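Side-chain contacts in mandelate racemase/muconate lactonizing enzyme-like protein (Roseovarius sp. TM1035, PDB 3RCY), which belongs to the enolase superfamily, binds magnesium and probably catalyses an isomerase- or lyase-type reaction on a carboxylate substrate: residues A321-A326 / T359-P364; A116-K121 / G289-M294; T145-A150 / C193-A198. All blocks are in the same frame, centred on the assembly; numbering follows the deposited sequence.

Contact 1: residues A321-A326 / T359-P364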
ATOM      1  N   ALA A 321      29.103 -26.305  11.672  1.00 13.17           N
ATOM      2  CA  ALA A 321      27.984 -26.209  10.733  1.00 13.15           C
ATOM      3  C   ALA A 321      27.931 -24.818  10.105  1.00 13.36           C
ATOM      4  O   ALA A 321      27.833 -24.689   8.877  1.00 13.66           O
ATOM      5  CB  ALA A 321      26.645 -26.572  11.408  1.00 12.32           C
ATOM      6  N   ASN A 322      28.041 -23.787  10.943  1.00 13.37           N
ATOM      7  CA  ASN A 322      28.082 -22.392  10.479  1.00 13.18           C
ATOM      8  C   ASN A 322      29.159 -22.142   9.418  1.00 13.29           C
ATOM      9  O   ASN A 322      28.936 -21.414   8.447  1.00 13.10           O
ATOM     10  CB  ASN A 322      28.312 -21.436  11.654  1.00 13.29           C
ATOM     11  CG  ASN A 322      27.156 -21.413  12.640  1.00 14.07           C
ATOM     12  OD1 ASN A 322      26.095 -21.984  12.398  1.00 13.48           O
ATOM     13  ND2 ASN A 322      27.360 -20.736  13.760  1.00 13.43           N
ATOM     14  N   VAL A 323      30.332 -22.733   9.630  1.00 12.85           N
ATOM     15  CA  VAL A 323      31.474 -22.512   8.753  1.00 12.36           C
ATOM     16  C   VAL A 323      31.264 -23.146   7.379  1.00 12.66           C
ATOM     17  O   VAL A 323      31.500 -22.496   6.357  1.00 12.65           O
ATOM     18  CB  VAL A 323      32.801 -22.974   9.420  1.00 12.33           C
ATOM     19  CG1 VAL A 323      33.954 -22.992   8.416  1.00 12.38           C
ATOM     20  CG2 VAL A 323      33.136 -22.052  10.603  1.00 12.07           C
ATOM     21  N   HIS A 324      30.809 -24.400   7.350  1.00 12.78           N
ATOM     22  CA  HIS A 324      30.485 -25.055   6.072  1.00 12.78           C
ATOM     23  C   HIS A 324      29.368 -24.347   5.299  1.00 12.55           C
ATOM     24  O   HIS A 324      29.443 -24.189   4.067  1.00 12.08           O
ATOM     25  CB  HIS A 324      30.147 -26.526   6.312  1.00 13.03           C
ATOM     26  CG  HIS A 324      31.352 -27.339   6.645  1.00 14.22           C
ATOM     27  ND1 HIS A 324      32.164 -27.884   5.675  1.00 13.75           N
ATOM     28  CD2 HIS A 324      31.937 -27.619   7.833  1.00 14.08           C
ATOM     29  CE1 HIS A 324      33.174 -28.509   6.254  1.00 14.96           C
ATOM     30  NE2 HIS A 324      33.067 -28.354   7.564  1.00 14.35           N
ATOM     31  N   PHE A 325      28.332 -23.944   6.032  1.00 12.33           N
ATOM     32  CA  PHE A 325      27.237 -23.157   5.480  1.00 12.16           C
ATOM     33  C   PHE A 325      27.789 -21.871   4.856  1.00 12.11           C
ATOM     34  O   PHE A 325      27.555 -21.595   3.673  1.00 12.58           O
ATOM     35  CB  PHE A 325      26.216 -22.846   6.586  1.00 12.45           C
ATOM     36  CG  PHE A 325      25.166 -21.832   6.199  1.00 14.81           C
ATOM     37  CD1 PHE A 325      24.214 -22.123   5.225  1.00 12.72           C
ATOM     38  CD2 PHE A 325      25.110 -20.601   6.840  1.00 12.65           C
ATOM     39  CE1 PHE A 325      23.238 -21.189   4.875  1.00 14.81           C
ATOM     40  CE2 PHE A 325      24.129 -19.657   6.503  1.00 14.82           C
ATOM     41  CZ  PHE A 325      23.194 -19.960   5.509  1.00 12.47           C
ATOM     42  N   ALA A 326      28.542 -21.112   5.652  1.00 11.37           N
ATOM     43  CA  ALA A 326      29.140 -19.841   5.221  1.00 11.26           C
ATOM     44  C   ALA A 326      30.085 -19.993   4.027  1.00 11.64           C
ATOM     45  O   ALA A 326      30.115 -19.129   3.151  1.00 11.60           O
ATOM     46  CB  ALA A 326      29.876 -19.197   6.376  1.00 10.84           C
ATOM     47  N   THR A 359      39.318 -20.435   7.661  1.00 17.16           N
ATOM     48  CA  THR A 359      39.498 -21.211   6.442  1.00 18.01           C
ATOM     49  C   THR A 359      38.600 -22.451   6.493  1.00 18.50           C
ATOM     50  O   THR A 359      38.667 -23.220   7.452  1.00 18.71           O
ATOM     51  CB  THR A 359      40.983 -21.608   6.250  1.00 18.61           C
ATOM     52  OG1 THR A 359      41.774 -20.418   6.151  1.00 20.47           O
ATOM     53  CG2 THR A 359      41.183 -22.429   4.975  1.00 20.68           C
ATOM     54  N   PRO A 360      37.746 -22.640   5.470  1.00 18.66           N
ATOM     55  CA  PRO A 360      36.915 -23.850   5.401  1.00 18.90           C
ATOM     56  C   PRO A 360      37.789 -25.099   5.453  1.00 18.93           C
ATOM     57  O   PRO A 360      38.792 -25.168   4.733  1.00 19.29           O
ATOM     58  CB  PRO A 360      36.250 -23.740   4.026  1.00 18.91           C
ATOM     59  CG  PRO A 360      36.209 -22.271   3.756  1.00 20.53           C
ATOM     60  CD  PRO A 360      37.470 -21.721   4.352  1.00 18.79           C
ATOM     61  N   PRO A 361      37.437 -26.069   6.319  1.00 18.58           N
ATOM     62  CA  PRO A 361      38.226 -27.302   6.392  1.00 18.71           C
ATOM     63  C   PRO A 361      38.072 -28.161   5.139  1.00 18.56           C
ATOM     64  O   PRO A 361      37.022 -28.123   4.474  1.00 18.19           O
ATOM     65  CB  PRO A 361      37.665 -28.020   7.627  1.00 18.86           C
ATOM     66  CG  PRO A 361      36.349 -27.418   7.884  1.00 16.21           C
ATOM     67  CD  PRO A 361      36.405 -26.007   7.370  1.00 18.36           C
ATOM     68  N   GLU A 362      39.125 -28.912   4.821  1.00 18.44           N
ATOM     69  CA  GLU A 362      39.166 -29.738   3.617  1.00 18.71           C
ATOM     70  C   GLU A 362      38.872 -31.215   3.889  1.00 18.72           C
ATOM     71  O   GLU A 362      38.604 -31.966   2.946  1.00 18.81           O
ATOM     72  CB  GLU A 362      40.523 -29.596   2.907  1.00 19.26           C
ATOM     73  CG  GLU A 362      40.782 -28.215   2.289  1.00 22.63           C
ATOM     74  CD  GLU A 362      39.878 -27.896   1.088  1.00 20.09           C
ATOM     75  OE1 GLU A 362      39.460 -28.825   0.354  1.00 22.53           O
ATOM     76  OE2 GLU A 362      39.586 -26.698   0.885  1.00 22.64           O
ATOM     77  N   ALA A 363      38.925 -31.623   5.161  1.00 18.38           N
ATOM     78  CA  ALA A 363      38.635 -33.007   5.563  1.00 18.47           C
ATOM     79  C   ALA A 363      37.153 -33.371   5.343  1.00 18.52           C
ATOM     80  O   ALA A 363      36.318 -32.478   5.173  1.00 18.73           O
ATOM     81  CB  ALA A 363      39.032 -33.230   7.023  1.00 18.68           C
ATOM     82  N   PRO A 364      36.817 -34.682   5.338  1.00 17.99           N
ATOM     83  CA  PRO A 364      35.431 -35.074   5.046  1.00 17.26           C
ATOM     84  C   PRO A 364      34.446 -34.653   6.134  1.00 16.78           C
ATOM     85  O   PRO A 364      34.859 -34.429   7.277  1.00 17.31           O
ATOM     86  CB  PRO A 364      35.507 -36.604   4.963  1.00 17.63           C
ATOM     87  CG  PRO A 364      36.955 -36.915   4.750  1.00 24.85           C
ATOM     88  CD  PRO A 364      37.696 -35.857   5.491  1.00 17.98           C
TER

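Contact 2: residues A116-K121 / G289-M294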
ATOM      1  N   ALA A 116      31.395 -28.676   0.173  1.00 14.00           N
ATOM      2  CA  ALA A 116      31.517 -29.185  -1.193  1.00 14.11           C
ATOM      3  C   ALA A 116      30.198 -29.784  -1.691  1.00 14.24           C
ATOM      4  O   ALA A 116      29.967 -29.849  -2.901  1.00 14.52           O
ATOM      5  CB  ALA A 116      32.668 -30.208  -1.313  1.00 13.95           C
ATOM      6  N   LEU A 117      29.335 -30.194  -0.754  1.00 13.25           N
ATOM      7  CA  LEU A 117      28.017 -30.751  -1.081  1.00 13.05           C
ATOM      8  C   LEU A 117      26.929 -29.677  -1.196  1.00 12.44           C
ATOM      9  O   LEU A 117      25.800 -29.967  -1.595  1.00 12.58           O
ATOM     10  CB  LEU A 117      27.594 -31.812  -0.039  1.00 13.10           C
ATOM     11  CG  LEU A 117      28.598 -32.923   0.314  1.00 12.25           C
ATOM     12  CD1 LEU A 117      28.036 -33.868   1.381  1.00 13.83           C
ATOM     13  CD2 LEU A 117      29.070 -33.718  -0.928  1.00 14.07           C
ATOM     14  N   LEU A 118      27.273 -28.446  -0.844  1.00 12.17           N
ATOM     15  CA  LEU A 118      26.295 -27.360  -0.754  1.00 12.09           C
ATOM     16  C   LEU A 118      26.437 -26.329  -1.876  1.00 11.97           C
ATOM     17  O   LEU A 118      26.139 -25.151  -1.677  1.00 11.96           O
ATOM     18  CB  LEU A 118      26.405 -26.663   0.615  1.00 12.40           C
ATOM     19  CG  LEU A 118      26.214 -27.491   1.887  1.00 11.79           C
ATOM     20  CD1 LEU A 118      26.539 -26.637   3.120  1.00 12.40           C
ATOM     21  CD2 LEU A 118      24.787 -28.071   1.977  1.00 12.37           C
ATOM     22  N   GLY A 119      26.871 -26.775  -3.052  1.00 12.06           N
ATOM     23  CA  GLY A 119      27.089 -25.864  -4.191  1.00 12.29           C
ATOM     24  C   GLY A 119      28.545 -25.450  -4.298  1.00 12.53           C
ATOM     25  O   GLY A 119      28.903 -24.587  -5.117  1.00 12.12           O
ATOM     26  N   GLY A 120      29.382 -26.050  -3.451  1.00 12.69           N
ATOM     27  CA  GLY A 120      30.828 -25.843  -3.511  1.00 13.67           C
ATOM     28  C   GLY A 120      31.331 -24.599  -2.793  1.00 14.83           C
ATOM     29  O   GLY A 120      30.613 -23.976  -2.006  1.00 14.52           O
ATOM     30  N   LYS A 121      32.574 -24.233  -3.071  1.00 16.48           N
ATOM     31  CA  LYS A 121      33.216 -23.163  -2.329  1.00 18.48           C
ATOM     32  C   LYS A 121      32.931 -21.809  -2.955  1.00 18.19           C
ATOM     33  O   LYS A 121      33.218 -21.591  -4.135  1.00 18.48           O
ATOM     34  CB  LYS A 121      34.726 -23.399  -2.253  1.00 20.75           C
ATOM     35  CG  LYS A 121      35.469 -22.429  -1.329  1.00 29.80           C
ATOM     36  CD  LYS A 121      36.965 -22.689  -1.362  1.00 24.11           C
ATOM     37  CE  LYS A 121      37.330 -23.858  -0.469  1.00 30.14           C
ATOM     38  NZ  LYS A 121      38.587 -24.509  -0.945  1.00 26.71           N
ATOM     39  N   GLY A 289      16.459 -25.044  11.830  1.00 12.13           N
ATOM     40  CA  GLY A 289      16.078 -26.102  10.895  1.00 12.43           C
ATOM     41  C   GLY A 289      17.250 -26.830  10.258  1.00 12.74           C
ATOM     42  O   GLY A 289      17.048 -27.726   9.434  1.00 13.30           O
ATOM     43  N   GLY A 290      18.463 -26.430  10.623  1.00 12.39           N
ATOM     44  CA  GLY A 290      19.689 -27.044  10.120  1.00 12.49           C
ATOM     45  C   GLY A 290      20.267 -26.402   8.867  1.00 12.53           C
ATOM     46  O   GLY A 290      19.811 -25.343   8.423  1.00 12.01           O
ATOM     47  N   ILE A 291      21.269 -27.068   8.296  1.00 12.69           N
ATOM     48  CA  ILE A 291      22.084 -26.510   7.208  1.00 12.69           C
ATOM     49  C   ILE A 291      21.282 -26.293   5.921  1.00 12.77           C
ATOM     50  O   ILE A 291      21.343 -25.213   5.333  1.00 13.20           O
ATOM     51  CB  ILE A 291      23.348 -27.382   6.937  1.00 12.79           C
ATOM     52  CG1 ILE A 291      24.275 -27.378   8.159  1.00 12.76           C
ATOM     53  CG2 ILE A 291      24.101 -26.912   5.668  1.00 12.68           C
ATOM     54  CD1 ILE A 291      25.349 -28.474   8.155  1.00 13.46           C
ATOM     55  N   TRP A 292      20.541 -27.313   5.493  1.00 12.89           N
ATOM     56  CA  TRP A 292      19.789 -27.258   4.230  1.00 12.96           C
ATOM     57  C   TRP A 292      18.681 -26.212   4.271  1.00 13.00           C
ATOM     58  O   TRP A 292      18.534 -25.431   3.338  1.00 12.87           O
ATOM     59  CB  TRP A 292      19.206 -28.633   3.892  1.00 13.23           C
ATOM     60  CG  TRP A 292      18.768 -28.815   2.459  1.00 13.56           C
ATOM     61  CD1 TRP A 292      17.484 -28.965   2.003  1.00 13.48           C
ATOM     62  CD2 TRP A 292      19.614 -28.878   1.301  1.00 14.21           C
ATOM     63  NE1 TRP A 292      17.481 -29.117   0.631  1.00 14.10           N
ATOM     64  CE2 TRP A 292      18.773 -29.074   0.176  1.00 13.84           C
ATOM     65  CE3 TRP A 292      21.002 -28.802   1.104  1.00 13.85           C
ATOM     66  CZ2 TRP A 292      19.277 -29.191  -1.129  1.00 15.08           C
ATOM     67  CZ3 TRP A 292      21.506 -28.918  -0.191  1.00 14.75           C
ATOM     68  CH2 TRP A 292      20.639 -29.108  -1.296  1.00 14.55           C
ATOM     69  N   GLU A 293      17.903 -26.206   5.353  1.00 12.78           N
ATOM     70  CA  GLU A 293      16.846 -25.207   5.541  1.00 12.68           C
ATOM     71  C   GLU A 293      17.440 -23.789   5.503  1.00 12.60           C
ATOM     72  O   GLU A 293      16.876 -22.886   4.879  1.00 12.70           O
ATOM     73  CB  GLU A 293      16.086 -25.481   6.854  1.00 12.55           C
ATOM     74  CG  GLU A 293      14.992 -24.478   7.209  1.00 14.77           C
ATOM     75  CD  GLU A 293      13.723 -24.613   6.383  1.00 12.43           C
ATOM     76  OE1 GLU A 293      13.669 -25.427   5.429  1.00 14.77           O
ATOM     77  OE2 GLU A 293      12.760 -23.891   6.707  1.00 14.90           O
ATOM     78  N   MET A 294      18.602 -23.611   6.126  1.00 12.36           N
ATOM     79  CA  MET A 294      19.267 -22.310   6.100  1.00 12.50           C
ATOM     80  C   MET A 294      19.870 -21.937   4.740  1.00 12.31           C
ATOM     81  O   MET A 294      20.011 -20.751   4.446  1.00 12.38           O
ATOM     82  CB  MET A 294      20.283 -22.176   7.243  1.00 13.07           C
ATOM     83  CG  MET A 294      19.613 -22.011   8.624  1.00 10.33           C
ATOM     84  SD  MET A 294      18.348 -20.712   8.644  1.00 13.52           S
ATOM     85  CE  MET A 294      16.836 -21.629   8.366  1.00  9.67           C
TER

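Contact 3: residues T145-A150 / C193-A198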
ATOM      1  N   THR A 145      29.335  -3.181  32.108  1.00 21.94           N
ATOM      2  CA  THR A 145      28.912  -1.784  32.019  1.00 21.62           C
ATOM      3  C   THR A 145      30.078  -0.785  32.011  1.00 20.72           C
ATOM      4  O   THR A 145      29.872   0.413  32.194  1.00 20.92           O
ATOM      5  CB  THR A 145      27.928  -1.422  33.150  1.00 22.28           C
ATOM      6  OG1 THR A 145      28.505  -1.779  34.407  1.00 28.40           O
ATOM      7  CG2 THR A 145      26.597  -2.160  32.969  1.00 28.05           C
ATOM      8  N   SER A 146      31.294  -1.281  31.791  1.00 19.85           N
ATOM      9  CA  SER A 146      32.468  -0.423  31.678  1.00 19.78           C
ATOM     10  C   SER A 146      32.888  -0.192  30.220  1.00 19.33           C
ATOM     11  O   SER A 146      33.437  -1.094  29.584  1.00 19.16           O
ATOM     12  CB  SER A 146      33.642  -1.022  32.454  1.00 20.16           C
ATOM     13  OG  SER A 146      34.800  -0.223  32.280  1.00 20.56           O
ATOM     14  N   ALA A 147      32.652   1.015  29.704  1.00 19.02           N
ATOM     15  CA  ALA A 147      33.090   1.373  28.347  1.00 18.54           C
ATOM     16  C   ALA A 147      34.609   1.318  28.222  1.00 19.32           C
ATOM     17  O   ALA A 147      35.134   0.828  27.226  1.00 19.13           O
ATOM     18  CB  ALA A 147      32.564   2.751  27.946  1.00 17.84           C
ATOM     19  N   ASP A 148      35.305   1.815  29.245  1.00 20.63           N
ATOM     20  CA  ASP A 148      36.766   1.757  29.312  1.00 21.94           C
ATOM     21  C   ASP A 148      37.308   0.338  29.122  1.00 21.07           C
ATOM     22  O   ASP A 148      38.196   0.122  28.296  1.00 20.83           O
ATOM     23  CB  ASP A 148      37.278   2.366  30.630  1.00 23.97           C
ATOM     24  CG  ASP A 148      37.267   3.893  30.619  1.00 27.80           C
ATOM     25  OD1 ASP A 148      36.947   4.499  29.579  1.00 25.07           O
ATOM     26  OD2 ASP A 148      37.597   4.502  31.657  1.00 26.22           O
ATOM     27  N   MET A 149      36.767  -0.621  29.874  1.00 20.61           N
ATOM     28  CA  MET A 149      37.201  -2.017  29.769  1.00 20.45           C
ATOM     29  C   MET A 149      36.830  -2.634  28.424  1.00 19.45           C
ATOM     30  O   MET A 149      37.638  -3.333  27.820  1.00 19.42           O
ATOM     31  CB  MET A 149      36.643  -2.862  30.916  1.00 21.60           C
ATOM     32  CG  MET A 149      37.202  -2.504  32.302  1.00 22.61           C
ATOM     33  SD  MET A 149      36.564  -3.617  33.573  1.00 23.89           S
ATOM     34  CE  MET A 149      36.409  -2.473  34.948  1.00 23.37           C
ATOM     35  N   ALA A 150      35.612  -2.365  27.953  1.00 18.41           N
ATOM     36  CA  ALA A 150      35.195  -2.819  26.632  1.00 17.68           C
ATOM     37  C   ALA A 150      36.157  -2.320  25.547  1.00 17.16           C
ATOM     38  O   ALA A 150      36.542  -3.083  24.670  1.00 16.60           O
ATOM     39  CB  ALA A 150      33.759  -2.380  26.335  1.00 17.26           C
ATOM     40  N   CYS A 193      30.038   3.114  22.241  1.00 14.48           N
ATOM     41  CA  CYS A 193      30.312   3.323  20.821  1.00 14.81           C
ATOM     42  C   CYS A 193      31.447   4.320  20.614  1.00 15.49           C
ATOM     43  O   CYS A 193      32.343   4.072  19.813  1.00 15.26           O
ATOM     44  CB  CYS A 193      29.058   3.784  20.068  1.00 14.12           C
ATOM     45  SG  CYS A 193      27.810   2.498  19.856  1.00 16.01           S
ATOM     46  N   ARG A 194      31.407   5.434  21.344  1.00 16.36           N
ATOM     47  CA  ARG A 194      32.433   6.474  21.224  1.00 17.54           C
ATOM     48  C   ARG A 194      33.828   5.933  21.572  1.00 17.41           C
ATOM     49  O   ARG A 194      34.782   6.118  20.806  1.00 16.83           O
ATOM     50  CB  ARG A 194      32.081   7.696  22.101  1.00 19.17           C
ATOM     51  CG  ARG A 194      33.140   8.813  22.095  1.00 27.17           C
ATOM     52  CD  ARG A 194      32.715  10.060  22.893  1.00 21.90           C
ATOM     53  NE  ARG A 194      32.308   9.785  24.278  1.00 28.28           N
ATOM     54  CZ  ARG A 194      33.129   9.789  25.333  1.00 24.12           C
ATOM     55  NH1 ARG A 194      34.428  10.047  25.182  1.00 29.07           N
ATOM     56  NH2 ARG A 194      32.650   9.537  26.549  1.00 28.74           N
ATOM     57  N   LYS A 195      33.934   5.262  22.720  1.00 17.29           N
ATOM     58  CA  LYS A 195      35.223   4.754  23.201  1.00 17.58           C
ATOM     59  C   LYS A 195      35.743   3.565  22.388  1.00 17.13           C
ATOM     60  O   LYS A 195      36.949   3.455  22.145  1.00 16.96           O
ATOM     61  CB  LYS A 195      35.171   4.441  24.703  1.00 17.86           C
ATOM     62  CG  LYS A 195      35.030   5.712  25.548  1.00 20.89           C
ATOM     63  CD  LYS A 195      35.113   5.453  27.036  1.00 19.16           C
ATOM     64  CE  LYS A 195      35.026   6.776  27.783  1.00 21.47           C
ATOM     65  NZ  LYS A 195      35.038   6.586  29.253  1.00 20.50           N
ATOM     66  N   ILE A 196      34.835   2.689  21.964  1.00 16.45           N
ATOM     67  CA  ILE A 196      35.224   1.553  21.125  1.00 16.21           C
ATOM     68  C   ILE A 196      35.649   2.027  19.728  1.00 16.18           C
ATOM     69  O   ILE A 196      36.666   1.567  19.207  1.00 16.16           O
ATOM     70  CB  ILE A 196      34.137   0.435  21.088  1.00 15.85           C
ATOM     71  CG1 ILE A 196      33.983  -0.193  22.481  1.00 14.46           C
ATOM     72  CG2 ILE A 196      34.493  -0.661  20.068  1.00 14.10           C
ATOM     73  CD1 ILE A 196      32.673  -0.971  22.700  1.00 15.29           C
ATOM     74  N   ARG A 197      34.901   2.965  19.144  1.00 16.24           N
ATOM     75  CA  ARG A 197      35.296   3.562  17.857  1.00 16.40           C
ATOM     76  C   ARG A 197      36.660   4.252  17.975  1.00 17.58           C
ATOM     77  O   ARG A 197      37.510   4.112  17.096  1.00 17.77           O
ATOM     78  CB  ARG A 197      34.226   4.533  17.327  1.00 16.12           C
ATOM     79  CG  ARG A 197      34.633   5.339  16.068  1.00 17.10           C
ATOM     80  CD  ARG A 197      34.891   4.423  14.872  1.00 16.12           C
ATOM     81  NE  ARG A 197      33.642   3.846  14.389  1.00 15.90           N
ATOM     82  CZ  ARG A 197      33.532   2.688  13.743  1.00 16.22           C
ATOM     83  NH1 ARG A 197      32.335   2.273  13.348  1.00 14.75           N
ATOM     84  NH2 ARG A 197      34.607   1.941  13.497  1.00 15.36           N
ATOM     85  N   ALA A 198      36.879   4.976  19.071  1.00 18.49           N
ATOM     86  CA  ALA A 198      38.172   5.635  19.283  1.00 19.33           C
ATOM     87  C   ALA A 198      39.313   4.610  19.392  1.00 19.44           C
ATOM     88  O   ALA A 198      40.418   4.868  18.923  1.00 19.74           O
ATOM     89  CB  ALA A 198      38.130   6.549  20.502  1.00 19.56           C
TER

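Contact 1: residues A321-A326 / T359-P364
V323 and H324 of a helix meet P360 and P361 of an extended loop. Helix 316-327 supplies the 321-326 turn, while 359-364 runs without regular structure after strand 357-358. The backbones come closest at V323 and P360, whose CA atoms lie 6.5 Å apart. V323 points its CB toward the loop. Its CG1 is anti to the backbone N (chi1 169°) and reaches P361 CD at 4.0 Å; P360 CA lies slightly farther from the same methyl. The H324 ring meets the proline at a slant, with NE2 3.4 Å from P361 CG and CE1 3.7 Å from that same carbon. The proline thus has one methylene on the valine and its neighbour on the imidazole. H324 is fixed by polar partners elsewhere: NE2 bonds with L366 O, ND1 with W115 N. With an alanine at P361, the V323 methyl and the imidazole would probably lose their shared apolar neighbour, and the loop backbone would be freer to flex. Between the segments the contact is van der Waals in kind, even where NE2 meets the proline ring, because that nitrogen is spent on L366 O. The hydrogen bonds of H324 set the ring's position, and the proline fits against it.

Contact 2: residues A116-K121 / G289-M294
L118 projects from the loop 116-121 onto I291 and W292, at the start of helix 290-302. Its CG is anti to the carbonyl carbon (chi1 -58°), which sends the forked end toward the helix. The two methyls divide the work. CD1 meets I291 CG2 at 3.5 Å, and CD2 lies 3.9 Å from that same CG2. CD2 also reaches W292, at 4.0 Å from CE3. This methyl sits at the edge of the indole, near the ring plane, by the six-membered ring. The leucine and isoleucine side chains cross at about a right angle. Leucine and tryptophan run past each other in opposite directions. In I291, CG1 lies beside the backbone N (chi1 -64°), which puts CG2 anti to it, on the side of L118. The polar end of W292 is turned to another partner: NE1 bonds with E72 OE2. E99 takes the backbone N-H groups of I291 and W292 at the helix start. W103 of helix 89-110 packs on both L118 and I291, and L118 of a second subunit packs on W292. The contact is therefore apolar and buried, held by methyl and ring-edge packing. It joins the loop after helix 89-110 to a barrel helix, beside a subunit interface, with the polar indole N-H paired to a carboxylate.

Contact 3: residues T145-A150 / C193-A198
K195 reaches from helix 183-200 past A147 to D148, on the first turn of helix 147-159. Its CB points toward the partner helix, and the chain is extended beyond CG. It therefore lies over A147 before ending at the acid, with CD 3.8 Å from A147 CB. The D148 side chain meets the lysine obliquely. Its CB points away from the other helix, but CG is anti to the carbonyl carbon (chi1 -78°), and the carboxylate comes back within reach. OD1 receives a hydrogen bond from K195 NZ at 2.8 Å, part of a salt bridge. The amine approaches from above the carboxylate plane, 38° out of it. OD2 is farther, 4.1 Å from NZ. The ammonium has a second acidic partner in E191, one turn back on its own helix. Deeper in, A150 CB touches I196 CD1 at 4.0 Å, and I196 also packs on V165 and F167 of strand 164-167. S146 is the N-cap of helix 147-159: its OG accepts from M149 N at 3.1 Å with an N-H...O angle of 164°. Two neighbouring barrel helices are thus joined by an apolar inner layer and a charged outer one. One lysine serves both: its methylenes cover A147, and its ammonium, paired with D148 and E191, probably offsets part of their negative charge at the contact's exposed edge.

Contacts 1 and 2 are neighbours, with centres about 10 Å apart. They touch through helices 290-302 and 316-327, where A321 packs on I291 and F325 on M294, and through the K121-E362 salt bridge. Contact 3 lies well away, its centre about 33 Å from contact 1 and about 37 Å from contact 2, on the other side of the chain's centre from contact 2. Along the chain, contact 3 falls wholly between the two segments of contact 2, and contact 1 follows both. Contacts 1 and 3 lie within the enolase C-terminal range, whereas contact 2 joins it to the N-terminal range. Contacts 1 and 2 join barrel helices to flanking loops on one side; contact 3 joins two neighbouring helices far from them.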